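Local structure of polar amino acid ABC uptake transporter substrate binding protein (Streptococcus thermophilus LMG 18311, 3HV1) at residues T232-K235 with F239-I242; D99-Y104 with K224-G229; I48-A53 with Q228-L233. The protein probably binds polar amino acids outside the cell and delivers them to an ABC uptake transporter. All blocks are in the same frame, centred on the assembly; numbering follows the deposited sequence.

Interaction 1: residues T232-K235 with F239-I242; sequences TLYK and FQKI
Gln240 lays its amide over the phenol ring of Tyr234 at the tight corner where helix 220-236 passes into helix 238-247 in this family 3 solute-binding protein. From CB the glutamine chain bends at chi2 (89°), which swings it back toward the preceding helix. CG comes up to ring atom CE1 of Tyr234, and CD approaches the same atom. The amide and ring planes lie 9° apart, a true amide-on-ring stack, with NE2 above the ring centre. OE1 is turned toward the carbonyl oxygens of Leu233 and Tyr234, both acceptors, and makes no hydrogen bond with either. NE2 instead donates to Tyr234 O (2.8 Å, N-H...O 159°), on a lone pair and in the carbonyl plane. The same nitrogen donates to a water that also bonds to Tyr234 OH, and that hydroxyl is hydrogen-bonded to Asp250 as well. The glutamine thus grips both the backbone and the ring of one tyrosine. Beside this stack, Phe239 CB packs on Leu233 CB at 4.0 Å and on the tyrosine ring. Joining the two helices through the backbone, Phe239 N donates to Leu233 O at 3.0 Å, an almost straight bond.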
# COMPACT_ATOMS: atom_id res chain seq x y z
N THR A 232 2.84 -13.53 10.42
CA THR A 232 3.23 -14.71 11.18
C THR A 232 3.09 -15.98 10.36
O THR A 232 3.99 -16.84 10.39
CB THR A 232 2.38 -14.81 12.48
OG1 THR A 232 2.59 -13.64 13.27
CG2 THR A 232 2.79 -16.02 13.28
N LEU A 233 1.99 -16.11 9.63
CA LEU A 233 1.75 -17.30 8.80
C LEU A 233 2.74 -17.39 7.65
O LEU A 233 3.12 -18.48 7.24
CB LEU A 233 0.32 -17.29 8.25
CG LEU A 233 -0.77 -17.33 9.32
CD1 LEU A 233 -2.16 -17.22 8.66
CD2 LEU A 233 -0.67 -18.63 10.10
N TYR A 234 3.15 -16.24 7.11
CA TYR A 234 4.12 -16.26 6.02
C TYR A 234 5.49 -16.66 6.58
O TYR A 234 6.24 -17.41 5.96
CB TYR A 234 4.22 -14.89 5.33
CG TYR A 234 4.82 -15.00 3.94
CD1 TYR A 234 4.07 -15.47 2.87
CD2 TYR A 234 6.18 -14.76 3.74
CE1 TYR A 234 4.67 -15.71 1.62
CE2 TYR A 234 6.78 -14.99 2.51
CZ TYR A 234 6.03 -15.47 1.45
OH TYR A 234 6.64 -15.71 0.24
N LYS A 235 5.81 -16.16 7.78
CA LYS A 235 7.08 -16.49 8.43
C LYS A 235 7.19 -17.96 8.80
O LYS A 235 8.26 -18.55 8.65
CB LYS A 235 7.28 -15.65 9.70
CG LYS A 235 8.14 -14.40 9.53
CD LYS A 235 7.39 -13.27 8.85
CE LYS A 235 8.20 -11.96 8.92
NZ LYS A 235 7.43 -10.78 8.41
N PHE A 239 1.09 -19.72 5.41
CA PHE A 239 0.46 -18.95 4.34
C PHE A 239 0.79 -19.61 3.00
O PHE A 239 -0.09 -19.83 2.16
CB PHE A 239 0.98 -17.50 4.31
CG PHE A 239 0.19 -16.60 3.38
CD1 PHE A 239 -0.75 -15.71 3.89
CD2 PHE A 239 0.35 -16.69 1.99
CE1 PHE A 239 -1.52 -14.92 3.04
CE2 PHE A 239 -0.43 -15.90 1.13
CZ PHE A 239 -1.37 -15.01 1.66
N GLN A 240 2.06 -19.94 2.82
CA GLN A 240 2.52 -20.57 1.59
C GLN A 240 1.82 -21.89 1.35
O GLN A 240 1.50 -22.22 0.20
CB GLN A 240 4.04 -20.78 1.63
CG GLN A 240 4.83 -19.48 1.69
CD GLN A 240 5.08 -19.00 3.11
OE1 GLN A 240 4.20 -19.09 3.98
NE2 GLN A 240 6.28 -18.47 3.35
N LYS A 241 1.56 -22.64 2.41
CA LYS A 241 0.88 -23.92 2.25
C LYS A 241 -0.55 -23.73 1.76
O LYS A 241 -1.02 -24.43 0.86
CB LYS A 241 0.85 -24.69 3.57
CG LYS A 241 2.17 -25.35 3.94
CD LYS A 241 2.05 -26.16 5.24
CE LYS A 241 0.98 -27.24 5.14
NZ LYS A 241 -0.42 -26.69 5.10
N ILE A 242 -1.25 -22.79 2.38
CA ILE A 242 -2.63 -22.51 2.03
C ILE A 242 -2.71 -22.00 0.60
O ILE A 242 -3.54 -22.45 -0.19
CB ILE A 242 -3.23 -21.47 2.99
CG1 ILE A 242 -3.25 -22.06 4.41
CG2 ILE A 242 -4.61 -21.09 2.53
CD1 ILE A 242 -3.63 -21.06 5.48
O HOH W 1 8.21 -18.36 1.02

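Interaction 2: residues D99-Y104 with K224-G229; sequences DFTEPY and KKINQG
Thr101 sets its CG2 methyl against the CG2 methyl of Ile226, 3.6 Å away, the two side chains crossing at about a right angle. With chi1 at 57°, the hydroxyl sits between the backbone N and the carbonyl carbon, from where OG1 donates to Glu102 O (2.9 Å) and accepts from Val213 N of strand 209-215. The same torsion puts CG2 beside the backbone N, where it meets Ile226. Next to it, Asn227 turns OD1 to the backbone: Glu102 N donates to it at 2.8 Å in a nearly straight bond (173°), tilted slightly from the amide carbonyl plane. OD1 also lies close to Thr101 CB, and Glu102 CG passes across the amide at 3.5 Å from OD1. The other end of the amide is used as well, since ND2 donates to a water that in turn donates to Phe100 O at 2.6 Å and, weakly, to Glu102 OE2. Asn227 therefore holds the backbone of Glu102 directly and that of Phe100 through the water. The contact packs the chain leading into strand 105-114 on helix 220-236, probably near the hinge between the lobes, as in the two-lobed periplasmic binding protein fold.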
# COMPACT_ATOMS: atom_id res chain seq x y z
N ASP A 99 -12.94 -0.20 8.03
CA ASP A 99 -11.49 -0.05 8.01
C ASP A 99 -10.94 -1.37 7.46
O ASP A 99 -11.48 -2.44 7.74
CB ASP A 99 -10.94 0.20 9.41
CG ASP A 99 -10.93 1.68 9.77
OD1 ASP A 99 -11.33 2.51 8.91
OD2 ASP A 99 -10.51 2.02 10.90
N PHE A 100 -9.87 -1.28 6.68
CA PHE A 100 -9.28 -2.46 6.04
C PHE A 100 -7.93 -2.91 6.53
O PHE A 100 -7.11 -2.11 6.98
CB PHE A 100 -9.16 -2.20 4.54
CG PHE A 100 -10.46 -2.20 3.81
CD1 PHE A 100 -10.94 -3.36 3.23
CD2 PHE A 100 -11.21 -1.03 3.70
CE1 PHE A 100 -12.15 -3.37 2.55
CE2 PHE A 100 -12.42 -1.03 3.02
CZ PHE A 100 -12.89 -2.20 2.45
N THR A 101 -7.69 -4.22 6.43
CA THR A 101 -6.39 -4.76 6.78
C THR A 101 -5.58 -4.46 5.53
O THR A 101 -6.11 -3.94 4.55
CB THR A 101 -6.38 -6.29 6.90
OG1 THR A 101 -6.83 -6.86 5.66
CG2 THR A 101 -7.27 -6.77 8.04
N GLU A 102 -4.30 -4.80 5.58
CA GLU A 102 -3.42 -4.65 4.43
C GLU A 102 -3.91 -5.71 3.44
O GLU A 102 -4.59 -6.66 3.84
CB GLU A 102 -1.98 -4.95 4.83
CG GLU A 102 -1.40 -3.96 5.81
CD GLU A 102 -1.51 -2.54 5.31
OE1 GLU A 102 -1.17 -2.31 4.12
OE2 GLU A 102 -1.93 -1.65 6.09
N PRO A 103 -3.60 -5.56 2.14
CA PRO A 103 -4.06 -6.57 1.17
C PRO A 103 -3.26 -7.86 1.30
O PRO A 103 -2.06 -7.82 1.52
CB PRO A 103 -3.83 -5.88 -0.17
CG PRO A 103 -2.62 -5.00 0.11
CD PRO A 103 -2.96 -4.41 1.46
N TYR A 104 -3.93 -9.01 1.18
CA TYR A 104 -3.21 -10.28 1.29
C TYR A 104 -2.95 -10.96 -0.06
O TYR A 104 -2.16 -11.91 -0.16
CB TYR A 104 -3.95 -11.24 2.26
CG TYR A 104 -5.40 -11.49 1.93
CD1 TYR A 104 -5.78 -12.54 1.09
CD2 TYR A 104 -6.41 -10.65 2.44
CE1 TYR A 104 -7.13 -12.75 0.75
CE2 TYR A 104 -7.75 -10.86 2.10
CZ TYR A 104 -8.10 -11.91 1.25
OH TYR A 104 -9.41 -12.10 0.90
N LYS A 224 -5.12 -4.79 13.24
CA LYS A 224 -3.68 -4.97 13.46
C LYS A 224 -3.32 -6.43 13.71
O LYS A 224 -2.30 -6.91 13.23
CB LYS A 224 -3.21 -4.14 14.66
CG LYS A 224 -3.28 -2.64 14.44
CD LYS A 224 -2.74 -1.88 15.64
CE LYS A 224 -2.78 -0.37 15.39
NZ LYS A 224 -2.19 0.42 16.52
N LYS A 225 -4.17 -7.12 14.46
CA LYS A 225 -3.96 -8.52 14.79
C LYS A 225 -4.07 -9.38 13.55
O LYS A 225 -3.41 -10.42 13.44
CB LYS A 225 -4.97 -8.97 15.85
CG LYS A 225 -4.81 -8.27 17.19
CD LYS A 225 -3.48 -8.61 17.85
CE LYS A 225 -3.31 -7.84 19.15
NZ LYS A 225 -2.02 -8.18 19.83
N ILE A 226 -4.89 -8.96 12.59
CA ILE A 226 -4.99 -9.74 11.37
C ILE A 226 -3.73 -9.50 10.55
O ILE A 226 -3.10 -10.46 10.08
CB ILE A 226 -6.25 -9.36 10.57
CG1 ILE A 226 -7.50 -9.79 11.36
CG2 ILE A 226 -6.22 -10.04 9.21
CD1 ILE A 226 -8.81 -9.26 10.80
N ASN A 227 -3.34 -8.24 10.38
CA ASN A 227 -2.13 -7.91 9.63
C ASN A 227 -0.93 -8.69 10.17
O ASN A 227 -0.12 -9.22 9.41
CB ASN A 227 -1.82 -6.41 9.71
CG ASN A 227 -2.79 -5.58 8.92
OD1 ASN A 227 -3.33 -6.03 7.90
ND2 ASN A 227 -3.01 -4.35 9.36
N GLN A 228 -0.80 -8.72 11.49
CA GLN A 228 0.29 -9.44 12.14
C GLN A 228 0.13 -10.94 11.89
O GLN A 228 1.11 -11.66 11.72
CB GLN A 228 0.28 -9.19 13.65
CG GLN A 228 0.63 -7.76 14.05
CD GLN A 228 0.48 -7.52 15.54
OE1 GLN A 228 0.91 -8.33 16.36
NE2 GLN A 228 -0.14 -6.39 15.90
N GLY A 229 -1.11 -11.40 11.87
CA GLY A 229 -1.38 -12.81 11.62
C GLY A 229 -0.86 -13.23 10.26
O GLY A 229 -0.21 -14.27 10.13
O HOH W 2 -4.68 -2.06 7.92

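Interaction 3: residues I48-A53 with Q228-L233; sequences IDLANA and QGFETL
Leu50 and Phe230 meet at about a right angle where two helices of one lobe of the periplasmic binding protein fold, 46-56 and 220-236, pass over one another. The short segments cross at 98°, almost perpendicular, and their axes come no nearer than 10.4 Å, a separation bridged by large apolar side chains. Leu50 spans much of it: CG stands anti to the backbone N (chi1 -177°), and its two methyls fork to different partners. CD2 reaches ring atom CE1 of Phe230 at 3.7 Å, with CG of Leu50 a little behind it. CD1 goes to the tip of Leu233, 4.0 Å from CD1 of that residue, the two leucines crossing obliquely.

One turn further along helix 46-56, Ala53 points its CB toward the other helix and lets Leu233 in close: CB of Ala53 lies 3.8 Å from Leu233 CD1, while CD2 of Leu233 rests near Ala53 O. No hydrogen bond joins the two segments, so the join is purely hydrophobic. Trp85, Tyr104 and Phe239 pack round Leu50, and Val54 adds to the surface met by Phe230 and Leu233. Of the polar groups on helix 46-56, Asp49 binds Lys245 and Trp246, and Asn52 binds Trp64, all outside this contact. On helix 220-236, Gln228 O accepts the backbone N-H of Thr232 and also its hydroxyl, OG1 sitting 2.9 Å from the oxygen and above the carbonyl plane.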
# COMPACT_ATOMS: atom_id res chain seq x y z
N ILE A 48 -11.44 -18.90 3.73
CA ILE A 48 -11.84 -19.65 4.91
C ILE A 48 -10.58 -20.27 5.52
O ILE A 48 -10.36 -20.17 6.72
CB ILE A 48 -12.91 -20.71 4.53
CG1 ILE A 48 -14.18 -19.97 4.07
CG2 ILE A 48 -13.23 -21.61 5.73
CD1 ILE A 48 -15.38 -20.86 3.77
N ASP A 49 -9.74 -20.89 4.70
CA ASP A 49 -8.53 -21.47 5.25
C ASP A 49 -7.63 -20.39 5.84
O ASP A 49 -7.07 -20.57 6.92
CB ASP A 49 -7.74 -22.26 4.20
CG ASP A 49 -8.31 -23.65 3.98
OD1 ASP A 49 -9.26 -24.02 4.70
OD2 ASP A 49 -7.80 -24.36 3.10
N LEU A 50 -7.49 -19.27 5.13
CA LEU A 50 -6.63 -18.19 5.59
C LEU A 50 -7.09 -17.59 6.91
O LEU A 50 -6.31 -17.47 7.84
CB LEU A 50 -6.54 -17.07 4.53
CG LEU A 50 -5.56 -15.95 4.96
CD1 LEU A 50 -4.19 -16.56 5.27
CD2 LEU A 50 -5.43 -14.90 3.85
N ALA A 51 -8.37 -17.23 6.98
CA ALA A 51 -8.95 -16.65 8.19
C ALA A 51 -8.89 -17.63 9.36
O ALA A 51 -8.61 -17.23 10.49
CB ALA A 51 -10.39 -16.21 7.94
N ASN A 52 -9.18 -18.90 9.11
CA ASN A 52 -9.14 -19.89 10.17
C ASN A 52 -7.73 -19.97 10.73
O ASN A 52 -7.54 -20.05 11.95
CB ASN A 52 -9.55 -21.27 9.66
CG ASN A 52 -11.06 -21.43 9.50
OD1 ASN A 52 -11.84 -20.61 10.00
ND2 ASN A 52 -11.47 -22.49 8.82
N ALA A 53 -6.75 -19.93 9.83
CA ALA A 53 -5.35 -20.03 10.24
C ALA A 53 -4.92 -18.82 11.06
O ALA A 53 -4.19 -18.97 12.05
CB ALA A 53 -4.47 -20.16 9.01
N GLN A 228 -0.80 -8.72 11.49
CA GLN A 228 0.29 -9.44 12.14
C GLN A 228 0.13 -10.94 11.89
O GLN A 228 1.11 -11.66 11.72
CB GLN A 228 0.28 -9.19 13.65
CG GLN A 228 0.63 -7.76 14.05
CD GLN A 228 0.48 -7.52 15.54
OE1 GLN A 228 0.91 -8.33 16.36
NE2 GLN A 228 -0.14 -6.39 15.90
N GLY A 229 -1.11 -11.40 11.87
CA GLY A 229 -1.38 -12.81 11.62
C GLY A 229 -0.86 -13.23 10.26
O GLY A 229 -0.21 -14.27 10.13
N PHE A 230 -1.14 -12.42 9.24
CA PHE A 230 -0.66 -12.73 7.89
C PHE A 230 0.85 -12.88 7.91
O PHE A 230 1.40 -13.83 7.36
CB PHE A 230 -0.99 -11.61 6.90
CG PHE A 230 -2.45 -11.42 6.62
CD1 PHE A 230 -3.34 -12.49 6.71
CD2 PHE A 230 -2.94 -10.18 6.22
CE1 PHE A 230 -4.69 -12.33 6.40
CE2 PHE A 230 -4.29 -10.01 5.91
CZ PHE A 230 -5.16 -11.08 6.00
N GLU A 231 1.52 -11.93 8.54
CA GLU A 231 2.98 -11.95 8.60
C GLU A 231 3.49 -13.18 9.31
O GLU A 231 4.45 -13.80 8.88
CB GLU A 231 3.50 -10.70 9.30
CG GLU A 231 3.16 -9.40 8.59
CD GLU A 231 3.85 -8.20 9.21
OE1 GLU A 231 5.10 -8.20 9.27
OE2 GLU A 231 3.15 -7.27 9.65
N THR A 232 2.84 -13.53 10.42
CA THR A 232 3.23 -14.71 11.18
C THR A 232 3.09 -15.98 10.36
O THR A 232 3.99 -16.84 10.39
CB THR A 232 2.38 -14.81 12.48
OG1 THR A 232 2.59 -13.64 13.27
CG2 THR A 232 2.79 -16.02 13.28
N LEU A 233 1.99 -16.11 9.63
CA LEU A 233 1.75 -17.30 8.80
C LEU A 233 2.74 -17.39 7.65
O LEU A 233 3.12 -18.48 7.24
CB LEU A 233 0.32 -17.29 8.25
CG LEU A 233 -0.77 -17.33 9.32
CD1 LEU A 233 -2.16 -17.22 8.66
CD2 LEU A 233 -0.67 -18.63 10.10

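How the interactions relate
From the N terminus, helix segment 48-53 comes first and opens the longest loop, which interaction 3 closes on 228-233 after 174 residues. Segment 99-104 opens a second loop inside it, and interaction 2 closes that on 224-229, so it nests within interaction 3 except that the two share Gln228 and Gly229. Interaction 1 begins where interaction 3 ends, on Thr232 and Leu233, and closes a turn of three residues. All three use helix 220-236, tying it to helix 46-56, to segment 99-104 and to helix 238-247. Tyr104 touches both Leu50 and Phe230, and Ile242 packs on Asp49 and Ala53, so that the three contacts adjoin through side-chain packing.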